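Cohesin (Archaeoglobus fulgidus, PDB 2XDH) probably binds dockerin modules as the cohesin domain of a longer, non-cellulosomal archaeal protein. Local coordinates at residues A[31-36]-A[82-87]; A[57-62]-A[68-73]. One frame throughout, in Å; residues are numbered along the deposited sequence.

In the fold
From the N terminus the chain first passes 31-36, near the end of the long, bulged strand 17-38. It then runs through strand 43-50 to 57-62 and turns back as 68-73. Contact 2 closes this short hairpin loop. Only later does 82-87 meet 31-36, so contact 1 closes the larger loop and contact 2 is nested inside it. Strand 67-74 lies beside strand 17-38. The two contacts join there through probable backbone hydrogen bonds, from I72 N to I33 O and from V70 N to L35 O. They meet again where F59 CZ of contact 2 packs against F85 CB of contact 1 at 3.7 Å.

Contact 1 of 2, residues A[31-36]-A[82-87]; sequences GSINLI and GSLFYV
I33 meets L84 and L35 meets F85, all four buried. I33 CB points toward 82-87. CG2 lies alongside its own neighbour across one residue, 3.9 Å from L35 CD2. CG1 continues anti to the carbonyl carbon (chi1 -61°) and carries CD1 to L84. CD1 meets the fork of L84 tip to tip, 3.8 Å from L84 CD1 and 3.9 Å from L84 CD2.

L35 approaches F85 differently. Its CD1 comes to the ring edge, near the ring plane, 3.9 Å from F85 CZ and 4.0 Å from F85 CE2. F85 CG lies between its backbone N and carbonyl carbon (chi1 60°), which turns the CZ and CE2 edge to L35 CD1. V87 CG2 also sits at the edge of this ring, in plane.

The contact is purely apolar. L84 and F85 both face V22 in a classic beta bulge, and the chain turns a corner at 84. Two successive side chains can therefore both point toward 31-36. V70 also touches F85, and I24 touches L84. Such aliphatic and aromatic filling between facing sheets is typical of the cohesin beta sandwich, with its jelly-roll topology.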
ATOM      1  N   GLY A  31       8.706  -5.085   9.090  1.00 28.16           N
ATOM      2  CA  GLY A  31       9.817  -6.012   9.021  1.00 29.84           C
ATOM      3  C   GLY A  31      10.558  -6.215  10.326  1.00 33.37           C
ATOM      4  O   GLY A  31      11.157  -7.266  10.557  1.00 30.78           O
ATOM      5  N   SER A  32      10.552  -5.213  11.195  1.00 28.44           N
ATOM      6  CA  SER A  32      11.173  -5.434  12.487  1.00 25.85           C
ATOM      7  C   SER A  32      10.490  -4.618  13.564  1.00 30.63           C
ATOM      8  O   SER A  32      10.036  -3.500  13.325  1.00 28.32           O
ATOM      9  CB  SER A  32      12.665  -5.127  12.450  1.00 32.82           C
ATOM     10  OG  SER A  32      12.878  -3.752  12.291  1.00 47.04           O
ATOM     11  N   ILE A  33      10.431  -5.191  14.754  1.00 26.75           N
ATOM     12  CA  ILE A  33       9.792  -4.532  15.882  1.00 24.56           C
ATOM     13  C   ILE A  33      10.658  -4.787  17.094  1.00 34.53           C
ATOM     14  O   ILE A  33      11.022  -5.937  17.358  1.00 30.82           O
ATOM     15  CB  ILE A  33       8.420  -5.171  16.176  1.00 29.84           C
ATOM     16  CG1 ILE A  33       7.481  -5.040  14.980  1.00 29.38           C
ATOM     17  CG2 ILE A  33       7.802  -4.563  17.437  1.00 33.52           C
ATOM     18  CD1 ILE A  33       6.153  -5.737  15.186  1.00 34.00           C
ATOM     19  N   ASN A  34      11.017  -3.727  17.813  1.00 29.40           N
ATOM     20  CA  ASN A  34      11.558  -3.900  19.151  1.00 31.41           C
ATOM     21  C   ASN A  34      10.692  -3.108  20.085  1.00 30.85           C
ATOM     22  O   ASN A  34      10.330  -1.974  19.780  1.00 32.03           O
ATOM     23  CB  ASN A  34      12.999  -3.418  19.259  1.00 29.69           C
ATOM     24  CG  ASN A  34      13.969  -4.413  18.681  1.00 54.46           C
ATOM     25  OD1 ASN A  34      14.663  -5.119  19.411  1.00 65.76           O
ATOM     26  ND2 ASN A  34      13.990  -4.510  17.360  1.00 45.37           N
ATOM     27  N   LEU A  35      10.347  -3.704  21.215  1.00 30.62           N
ATOM     28  CA  LEU A  35       9.542  -2.991  22.193  1.00 29.53           C
ATOM     29  C   LEU A  35       9.813  -3.510  23.590  1.00 30.40           C
ATOM     30  O   LEU A  35      10.490  -4.532  23.761  1.00 36.52           O
ATOM     31  CB  LEU A  35       8.054  -3.096  21.856  1.00 28.66           C
ATOM     32  CG  LEU A  35       7.420  -4.493  21.775  1.00 29.37           C
ATOM     33  CD1 LEU A  35       7.137  -5.058  23.171  1.00 33.91           C
ATOM     34  CD2 LEU A  35       6.131  -4.416  20.976  1.00 35.35           C
ATOM     35  N   ILE A  36       9.305  -2.772  24.577  1.00 29.22           N
ATOM     36  CA  ILE A  36       9.380  -3.152  25.968  1.00 35.13           C
ATOM     37  C   ILE A  36       7.959  -3.180  26.506  1.00 33.15           C
ATOM     38  O   ILE A  36       7.201  -2.219  26.324  1.00 34.93           O
ATOM     39  CB  ILE A  36      10.186  -2.128  26.769  1.00 42.35           C
ATOM     40  CG1 ILE A  36      11.640  -2.103  26.282  1.00 38.37           C
ATOM     41  CG2 ILE A  36      10.144  -2.461  28.243  1.00 42.54           C
ATOM     42  CD1 ILE A  36      12.472  -1.044  26.967  1.00 34.39           C
ATOM     43  N   GLY A  82      -3.406  -9.019  14.317  1.00 32.02           N
ATOM     44  CA  GLY A  82      -3.138 -10.307  14.935  1.00 32.62           C
ATOM     45  C   GLY A  82      -2.227 -10.147  16.136  1.00 32.62           C
ATOM     46  O   GLY A  82      -1.822  -9.038  16.460  1.00 36.43           O
ATOM     47  N   SER A  83      -1.917 -11.248  16.814  1.00 27.65           N
ATOM     48  CA  SER A  83      -1.017 -11.180  17.953  1.00 30.36           C
ATOM     49  C   SER A  83       0.448 -11.265  17.525  1.00 33.74           C
ATOM     50  O   SER A  83       0.811 -12.038  16.630  1.00 31.23           O
ATOM     51  CB  SER A  83      -1.351 -12.279  18.967  1.00 38.64           C
ATOM     52  OG  SER A  83      -1.467 -13.533  18.324  1.00 39.64           O
ATOM     53  N   LEU A  84       1.273 -10.452  18.176  1.00 29.46           N
ATOM     54  CA  LEU A  84       2.720 -10.458  18.001  1.00 31.18           C
ATOM     55  C   LEU A  84       3.352 -11.447  18.963  1.00 34.78           C
ATOM     56  O   LEU A  84       4.321 -12.123  18.629  1.00 33.69           O
ATOM     57  CB  LEU A  84       3.289  -9.064  18.272  1.00 26.94           C
ATOM     58  CG  LEU A  84       2.854  -7.989  17.281  1.00 29.82           C
ATOM     59  CD1 LEU A  84       3.423  -6.639  17.701  1.00 28.45           C
ATOM     60  CD2 LEU A  84       3.332  -8.381  15.879  1.00 31.27           C
ATOM     61  N   PHE A  85       2.811 -11.511  20.174  1.00 30.76           N
ATOM     62  CA  PHE A  85       3.271 -12.498  21.150  1.00 29.09           C
ATOM     63  C   PHE A  85       2.267 -12.585  22.283  1.00 33.11           C
ATOM     64  O   PHE A  85       1.369 -11.754  22.380  1.00 30.76           O
ATOM     65  CB  PHE A  85       4.686 -12.195  21.665  1.00 31.42           C
ATOM     66  CG  PHE A  85       4.831 -10.843  22.357  1.00 33.11           C
ATOM     67  CD1 PHE A  85       4.739 -10.743  23.741  1.00 35.78           C
ATOM     68  CD2 PHE A  85       5.100  -9.695  21.625  1.00 29.26           C
ATOM     69  CE1 PHE A  85       4.891  -9.522  24.389  1.00 34.69           C
ATOM     70  CE2 PHE A  85       5.256  -8.460  22.259  1.00 34.32           C
ATOM     71  CZ  PHE A  85       5.147  -8.374  23.647  1.00 28.95           C
ATOM     72  N   TYR A  86       2.402 -13.616  23.109  1.00 33.47           N
ATOM     73  CA  TYR A  86       1.539 -13.826  24.267  1.00 38.01           C
ATOM     74  C   TYR A  86       2.474 -13.902  25.458  1.00 38.05           C
ATOM     75  O   TYR A  86       3.559 -14.482  25.357  1.00 41.77           O
ATOM     76  CB  TYR A  86       0.772 -15.161  24.141  1.00 42.18           C
ATOM     77  CG  TYR A  86      -0.478 -15.092  23.287  1.00 54.25           C
ATOM     78  CD1 TYR A  86      -1.718 -14.810  23.864  1.00 55.65           C
ATOM     79  CD2 TYR A  86      -0.430 -15.313  21.910  1.00 55.69           C
ATOM     80  CE1 TYR A  86      -2.878 -14.743  23.096  1.00 47.00           C
ATOM     81  CE2 TYR A  86      -1.592 -15.239  21.127  1.00 50.52           C
ATOM     82  CZ  TYR A  86      -2.809 -14.951  21.734  1.00 56.31           C
ATOM     83  OH  TYR A  86      -3.968 -14.870  20.991  1.00 59.92           O
ATOM     84  N   VAL A  87       2.086 -13.306  26.575  1.00 37.14           N
ATOM     85  CA  VAL A  87       2.853 -13.500  27.794  1.00 38.98           C
ATOM     86  C   VAL A  87       2.042 -14.341  28.770  1.00 40.62           C
ATOM     87  O   VAL A  87       0.887 -14.047  29.050  1.00 40.68           O
ATOM     88  CB  VAL A  87       3.297 -12.159  28.444  1.00 37.90           C
ATOM     89  CG1 VAL A  87       4.136 -12.423  29.687  1.00 37.47           C
ATOM     90  CG2 VAL A  87       4.106 -11.335  27.448  1.00 30.85           C
TER

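Contact 2 of 2, residues A[57-62]-A[68-73]; sequences SLFDYQ and IKVGIA. Unlike the reference sequence in segment 57-62: Q62 (reference Asn).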
ATOM      1  N   SER A  57       8.492 -15.902  12.366  1.00 31.75           N
ATOM      2  CA  SER A  57       9.406 -14.770  12.451  1.00 31.43           C
ATOM      3  C   SER A  57      10.649 -15.146  13.268  1.00 33.54           C
ATOM      4  O   SER A  57      10.641 -16.134  13.995  1.00 34.13           O
ATOM      5  CB  SER A  57       8.704 -13.596  13.154  1.00 30.54           C
ATOM      6  OG  SER A  57       7.499 -13.277  12.504  1.00 34.95           O
ATOM      7  N   LEU A  58      11.712 -14.351  13.150  1.00 32.10           N
ATOM      8  CA  LEU A  58      12.833 -14.459  14.073  1.00 29.81           C
ATOM      9  C   LEU A  58      12.402 -13.729  15.338  1.00 36.24           C
ATOM     10  O   LEU A  58      12.121 -12.531  15.289  1.00 34.64           O
ATOM     11  CB  LEU A  58      14.068 -13.772  13.491  1.00 33.89           C
ATOM     12  CG  LEU A  58      15.376 -13.883  14.279  1.00 38.78           C
ATOM     13  CD1 LEU A  58      15.740 -15.337  14.490  1.00 39.75           C
ATOM     14  CD2 LEU A  58      16.490 -13.170  13.548  1.00 38.51           C
ATOM     15  N   PHE A  59      12.371 -14.437  16.466  1.00 30.73           N
ATOM     16  CA  PHE A  59      11.738 -13.934  17.688  1.00 32.70           C
ATOM     17  C   PHE A  59      12.664 -14.020  18.912  1.00 39.04           C
ATOM     18  O   PHE A  59      13.200 -15.084  19.209  1.00 38.98           O
ATOM     19  CB  PHE A  59      10.464 -14.747  17.927  1.00 34.72           C
ATOM     20  CG  PHE A  59       9.651 -14.300  19.121  1.00 39.44           C
ATOM     21  CD1 PHE A  59       8.777 -13.235  19.023  1.00 42.75           C
ATOM     22  CD2 PHE A  59       9.729 -14.990  20.324  1.00 37.92           C
ATOM     23  CE1 PHE A  59       8.015 -12.830  20.119  1.00 35.39           C
ATOM     24  CE2 PHE A  59       8.982 -14.594  21.422  1.00 36.74           C
ATOM     25  CZ  PHE A  59       8.117 -13.512  21.317  1.00 36.73           C
ATOM     26  N   ASP A  60      12.877 -12.899  19.603  1.00 31.98           N
ATOM     27  CA  ASP A  60      13.714 -12.904  20.812  1.00 35.33           C
ATOM     28  C   ASP A  60      13.014 -12.161  21.936  1.00 39.92           C
ATOM     29  O   ASP A  60      12.262 -11.219  21.692  1.00 33.60           O
ATOM     30  CB  ASP A  60      15.069 -12.245  20.556  1.00 37.93           C
ATOM     31  CG  ASP A  60      15.993 -13.111  19.737  1.00 52.87           C
ATOM     32  OD1 ASP A  60      16.444 -14.147  20.264  1.00 52.64           O
ATOM     33  OD2 ASP A  60      16.274 -12.747  18.573  1.00 56.18           O
ATOM     34  N   TYR A  61      13.255 -12.582  23.171  1.00 36.39           N
ATOM     35  CA  TYR A  61      12.753 -11.816  24.302  1.00 36.05           C
ATOM     36  C   TYR A  61      13.707 -11.933  25.474  1.00 43.70           C
ATOM     37  O   TYR A  61      14.455 -12.900  25.592  1.00 37.70           O
ATOM     38  CB  TYR A  61      11.348 -12.258  24.713  1.00 33.98           C
ATOM     39  CG  TYR A  61      11.286 -13.658  25.304  1.00 42.87           C
ATOM     40  CD1 TYR A  61      11.352 -13.862  26.680  1.00 46.18           C
ATOM     41  CD2 TYR A  61      11.153 -14.776  24.481  1.00 40.10           C
ATOM     42  CE1 TYR A  61      11.290 -15.150  27.224  1.00 51.21           C
ATOM     43  CE2 TYR A  61      11.090 -16.064  25.015  1.00 46.85           C
ATOM     44  CZ  TYR A  61      11.163 -16.240  26.384  1.00 54.09           C
ATOM     45  OH  TYR A  61      11.095 -17.511  26.894  1.00 58.82           O
ATOM     46  N   GLN A  62      13.686 -10.935  26.339  1.00 39.94           N
ATOM     47  CA  GLN A  62      14.519 -10.967  27.526  1.00 43.39           C
ATOM     48  C   GLN A  62      13.746 -10.329  28.663  1.00 46.20           C
ATOM     49  O   GLN A  62      13.253  -9.207  28.532  1.00 45.19           O
ATOM     50  CB  GLN A  62      15.846 -10.244  27.274  1.00 49.96           C
ATOM     51  CG  GLN A  62      16.601  -9.830  28.542  1.00 69.49           C
ATOM     52  CD  GLN A  62      17.066 -11.013  29.375  1.00 92.53           C
ATOM     53  OE1 GLN A  62      17.711 -10.840  30.413  1.00110.33           O
ATOM     54  NE2 GLN A  62      16.744 -12.222  28.926  1.00 93.63           N
ATOM     55  N   ILE A  68       9.686  -6.772  29.854  1.00 37.38           N
ATOM     56  CA  ILE A  68      10.005  -7.793  28.880  1.00 38.38           C
ATOM     57  C   ILE A  68      10.426  -7.089  27.599  1.00 42.59           C
ATOM     58  O   ILE A  68       9.635  -6.367  27.001  1.00 38.52           O
ATOM     59  CB  ILE A  68       8.777  -8.665  28.587  1.00 42.14           C
ATOM     60  CG1 ILE A  68       8.193  -9.195  29.903  1.00 39.82           C
ATOM     61  CG2 ILE A  68       9.153  -9.798  27.627  1.00 44.03           C
ATOM     62  CD1 ILE A  68       6.734  -9.630  29.805  1.00 44.22           C
ATOM     63  N   LYS A  69      11.682  -7.259  27.208  1.00 37.70           N
ATOM     64  CA  LYS A  69      12.156  -6.715  25.946  1.00 37.05           C
ATOM     65  C   LYS A  69      11.935  -7.760  24.874  1.00 37.20           C
ATOM     66  O   LYS A  69      12.350  -8.911  25.014  1.00 34.54           O
ATOM     67  CB  LYS A  69      13.645  -6.347  26.036  1.00 39.29           C
ATOM     68  CG  LYS A  69      13.931  -5.230  27.038  1.00 55.17           C
ATOM     69  CD  LYS A  69      15.363  -4.725  26.967  1.00 65.86           C
ATOM     70  CE  LYS A  69      15.523  -3.450  27.790  1.00 82.29           C
ATOM     71  NZ  LYS A  69      16.932  -2.958  27.841  1.00 88.00           N
ATOM     72  N   VAL A  70      11.279  -7.356  23.797  1.00 30.35           N
ATOM     73  CA  VAL A  70      10.916  -8.279  22.748  1.00 29.40           C
ATOM     74  C   VAL A  70      11.454  -7.768  21.436  1.00 34.47           C
ATOM     75  O   VAL A  70      11.342  -6.580  21.133  1.00 33.97           O
ATOM     76  CB  VAL A  70       9.379  -8.419  22.624  1.00 33.95           C
ATOM     77  CG1 VAL A  70       9.019  -9.248  21.391  1.00 34.12           C
ATOM     78  CG2 VAL A  70       8.803  -9.030  23.898  1.00 37.78           C
ATOM     79  N   GLY A  71      12.044  -8.670  20.658  1.00 32.12           N
ATOM     80  CA  GLY A  71      12.554  -8.317  19.354  1.00 27.52           C
ATOM     81  C   GLY A  71      11.946  -9.264  18.339  1.00 34.35           C
ATOM     82  O   GLY A  71      11.947 -10.486  18.531  1.00 35.44           O
ATOM     83  N   ILE A  72      11.422  -8.701  17.255  1.00 31.86           N
ATOM     84  CA  ILE A  72      10.853  -9.502  16.170  1.00 28.65           C
ATOM     85  C   ILE A  72      11.432  -9.026  14.837  1.00 33.63           C
ATOM     86  O   ILE A  72      11.462  -7.822  14.552  1.00 35.38           O
ATOM     87  CB  ILE A  72       9.316  -9.351  16.108  1.00 29.50           C
ATOM     88  CG1 ILE A  72       8.670  -9.940  17.366  1.00 34.94           C
ATOM     89  CG2 ILE A  72       8.767 -10.059  14.876  1.00 35.13           C
ATOM     90  CD1 ILE A  72       7.269  -9.439  17.643  1.00 31.96           C
ATOM     91  N   ALA A  73      11.888  -9.963  14.023  1.00 30.32           N
ATOM     92  CA  ALA A  73      12.296  -9.644  12.660  1.00 32.22           C
ATOM     93  C   ALA A  73      11.668 -10.642  11.686  1.00 32.19           C
ATOM     94  O   ALA A  73      11.618 -11.840  11.949  1.00 34.47           O
ATOM     95  CB  ALA A  73      13.808  -9.640  12.529  1.00 30.52           C
TER
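F59 CG stands opposite its backbone N (chi1 -177°), which brings the ring against I72 and V70. I72 CG1 is anti to its own carbonyl carbon (chi1 -66°) and comes up to meet the ring. The two segments form an antiparallel beta hairpin within the cohesin domain. F59 CD1 lies 3.7 Å from I72 CG1. F59 CE1 lies 3.9 Å from V70 CG1. F59 meets both side chains at an oblique angle.

F59, Y61, V70 and I72 share one face of the hairpin. V70 and I72 are buried there, and F85 and L84 of strand 82-91 continue the apolar layer beyond F59, V70 and I72. Y61 touches V70 CG2 through its CB alone. Its ring leads away toward D47 and V48. L58, D60, Q62 and K69 point to the other face and are exposed. K69 runs out extended and its NZ forms a salt bridge with E64.

Six backbone hydrogen bonds join the strands, in reciprocal pairs at L58 with A73, D60 with G71 and Q62 with K69. The bond from G71 N to D60 O is 2.8 Å and nearly straight, 175° at the hydrogen. I68, V70 and I72 also bond through their backbones to strand 17-38, so 68-73 has a strand on either side.

S57 OG bonds to D74 OD2 at the start of the hairpin. Between Y61 and V70 the strands come close, and Y61 CA makes a CA-H...O contact of 3.0 Å to K69 O, which also accepts Q62 N.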